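Local coordinates for SIS domain protein (Listeria monocytogenes str. 4b F2365, PDB 3FXA), which probably binds a phosphosugar through its SIS domain and may act as a sugar-phosphate isomerase, at residues I139-S144 with I164-A169. Sequence-based numbering, arbitrary orientation.
Sequences IFFPVS and IASFDA
One face of the Phe-141 ring lies against the ring of Phe-167, whose CZ stands over the centre of that face, 3.9 Å above its plane. Seen from the other partner, Phe-141 CZ sits nearer the rim of the Phe-167 ring, which makes this an offset stack: centroids 4.6 Å apart, planes opened by 23°. At the edge of Phe-141, close to the plane of its ring, comes the methylene of Ser-166, with CB 3.7 Å from Phe-141 CE1. Two consecutive helix residues thus hold one phenyl group by a face and an edge. The two aromatic side chains reach across from opposite directions. Phe-141 extends with CG anti to its own nitrogen (chi1 -168°), a torsion that lays the ring across the gap, against the helix, while the far end of Phe-167 bends in to meet it. Beyond the stack, Val-143 adds a lighter van der Waals touch, its CG2 3.9 Å from Ser-166 OG. Ser-166 is buried, and its OG hydrogen-bonds to Ala-162 O one turn back in its own helix. No hydrogen bond links the two segments; the join is apolar packing between strand 139-142, at the edge of this chain's parallel sheet, and helix 157-177, part of the alpha/beta sandwich of a SIS domain. Elsewhere on helix 157-177, Ala-165 O accepts a hydrogen bond from Trp-15 NE1 of a second subunit, while Ala-169 packs on that tryptophan. Leu-34 and Thr-37 of helix 31-43 also touch Phe-141, Leu-63 and Phe-67 of helix 55-69 pack on Phe-167, and backbone hydrogen bonds tie Phe-141 to Gly-124 and Val-143 to Thr-126 of strand 121-126.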
loop_
_atom_site.group_PDB
_atom_site.type_symbol
_atom_site.label_atom_id
_atom_site.label_comp_id
_atom_site.label_asym_id
_atom_site.label_seq_id
_atom_site.Cartn_x
_atom_site.Cartn_y
_atom_site.Cartn_z
ATOM N N ILE A 139 3.438 13.708 -23.332
ATOM C CA ILE A 139 3.466 12.511 -24.187
ATOM C C ILE A 139 2.118 11.807 -24.009
ATOM O O ILE A 139 1.843 11.255 -22.927
ATOM C CB ILE A 139 4.607 11.531 -23.843
ATOM C CG1 ILE A 139 5.977 12.188 -23.986
ATOM C CG2 ILE A 139 4.568 10.311 -24.758
ATOM C CD1 ILE A 139 7.095 11.381 -23.349
ATOM N N PHE A 140 1.267 11.860 -25.032
ATOM C CA PHE A 140 0.031 11.067 -25.088
ATOM C C PHE A 140 0.519 9.667 -25.535
ATOM O O PHE A 140 1.177 9.533 -26.590
ATOM C CB PHE A 140 -0.988 11.666 -26.076
ATOM C CG PHE A 140 -2.099 10.732 -26.487
ATOM C CD1 PHE A 140 -2.797 9.961 -25.566
ATOM C CD2 PHE A 140 -2.475 10.655 -27.841
ATOM C CE1 PHE A 140 -3.839 9.113 -25.969
ATOM C CE2 PHE A 140 -3.521 9.828 -28.250
ATOM C CZ PHE A 140 -4.193 9.049 -27.321
ATOM N N PHE A 141 0.230 8.670 -24.693
ATOM C CA PHE A 141 0.666 7.287 -24.870
ATOM C C PHE A 141 -0.601 6.453 -25.097
ATOM O O PHE A 141 -1.185 5.923 -24.136
ATOM C CB PHE A 141 1.475 6.840 -23.652
ATOM C CG PHE A 141 2.217 5.520 -23.836
ATOM C CD1 PHE A 141 1.539 4.280 -23.826
ATOM C CD2 PHE A 141 3.608 5.503 -23.927
ATOM C CE1 PHE A 141 2.232 3.058 -23.965
ATOM C CE2 PHE A 141 4.325 4.283 -24.068
ATOM C CZ PHE A 141 3.643 3.056 -24.080
ATOM N N PRO A 142 -1.043 6.341 -26.365
ATOM C CA PRO A 142 -2.249 5.560 -26.648
ATOM C C PRO A 142 -2.082 4.059 -26.417
ATOM O O PRO A 142 -1.045 3.491 -26.736
ATOM C CB PRO A 142 -2.515 5.827 -28.138
ATOM C CG PRO A 142 -1.194 6.288 -28.669
ATOM C CD PRO A 142 -0.552 7.032 -27.578
ATOM N N VAL A 143 -3.101 3.445 -25.839
ATOM C CA VAL A 143 -3.171 1.990 -25.621
ATOM C C VAL A 143 -4.662 1.665 -25.567
ATOM O O VAL A 143 -5.425 2.399 -24.921
ATOM C CB VAL A 143 -2.459 1.533 -24.321
ATOM C CG1 VAL A 143 -2.834 2.423 -23.144
ATOM C CG2 VAL A 143 -2.721 -0.014 -24.008
ATOM N N SER A 144 -5.092 0.617 -26.265
ATOM C CA SER A 144 -6.500 0.249 -26.290
ATOM C C SER A 144 -6.643 -1.216 -26.644
ATOM O O SER A 144 -5.671 -1.838 -27.087
ATOM C CB SER A 144 -7.292 1.141 -27.275
ATOM O OG SER A 144 -6.958 0.866 -28.635
ATOM N N ILE A 164 0.033 -2.939 -19.012
ATOM C CA ILE A 164 1.196 -3.526 -18.348
ATOM C C ILE A 164 2.215 -3.957 -19.422
ATOM O O ILE A 164 3.393 -3.596 -19.334
ATOM C CB ILE A 164 0.821 -4.718 -17.435
ATOM C CG1 ILE A 164 -0.000 -4.231 -16.230
ATOM C CG2 ILE A 164 2.090 -5.416 -16.949
ATOM C CD1 ILE A 164 -0.533 -5.375 -15.354
ATOM N N ALA A 165 1.747 -4.720 -20.412
ATOM C CA ALA A 165 2.606 -5.174 -21.518
ATOM C C ALA A 165 3.284 -4.026 -22.253
ATOM O O ALA A 165 4.473 -4.132 -22.619
ATOM C CB ALA A 165 1.807 -5.998 -22.508
ATOM N N SER A 166 2.550 -2.927 -22.483
ATOM C CA SER A 166 3.130 -1.741 -23.127
ATOM C C SER A 166 4.376 -1.239 -22.372
ATOM O O SER A 166 5.438 -1.089 -22.940
ATOM C CB SER A 166 2.110 -0.619 -23.268
ATOM O OG SER A 166 1.040 -0.956 -24.118
ATOM N N PHE A 167 4.250 -1.070 -21.061
ATOM C CA PHE A 167 5.389 -0.613 -20.253
ATOM C C PHE A 167 6.435 -1.716 -19.995
ATOM O O PHE A 167 7.620 -1.402 -19.861
ATOM C CB PHE A 167 4.929 0.162 -19.000
ATOM C CG PHE A 167 4.440 1.538 -19.329
ATOM C CD1 PHE A 167 3.129 1.739 -19.705
ATOM C CD2 PHE A 167 5.318 2.626 -19.369
ATOM C CE1 PHE A 167 2.656 3.034 -20.055
ATOM C CE2 PHE A 167 4.872 3.907 -19.727
ATOM C CZ PHE A 167 3.545 4.122 -20.065
ATOM N N ASP A 168 6.036 -2.991 -19.991
ATOM C CA ASP A 168 7.013 -4.089 -19.886
ATOM C C ASP A 168 8.013 -3.948 -21.043
ATOM O O ASP A 168 9.198 -4.061 -20.834
ATOM C CB ASP A 168 6.338 -5.487 -19.925
ATOM C CG ASP A 168 5.659 -5.865 -18.617
ATOM O OD1 ASP A 168 5.984 -5.290 -17.572
ATOM O OD2 ASP A 168 4.797 -6.780 -18.632
ATOM N N ALA A 169 7.496 -3.653 -22.235
ATOM C CA ALA A 169 8.328 -3.480 -23.443
ATOM C C ALA A 169 9.227 -2.258 -23.289
ATOM O O ALA A 169 10.421 -2.327 -23.568
ATOM C CB ALA A 169 7.471 -3.391 -24.704
#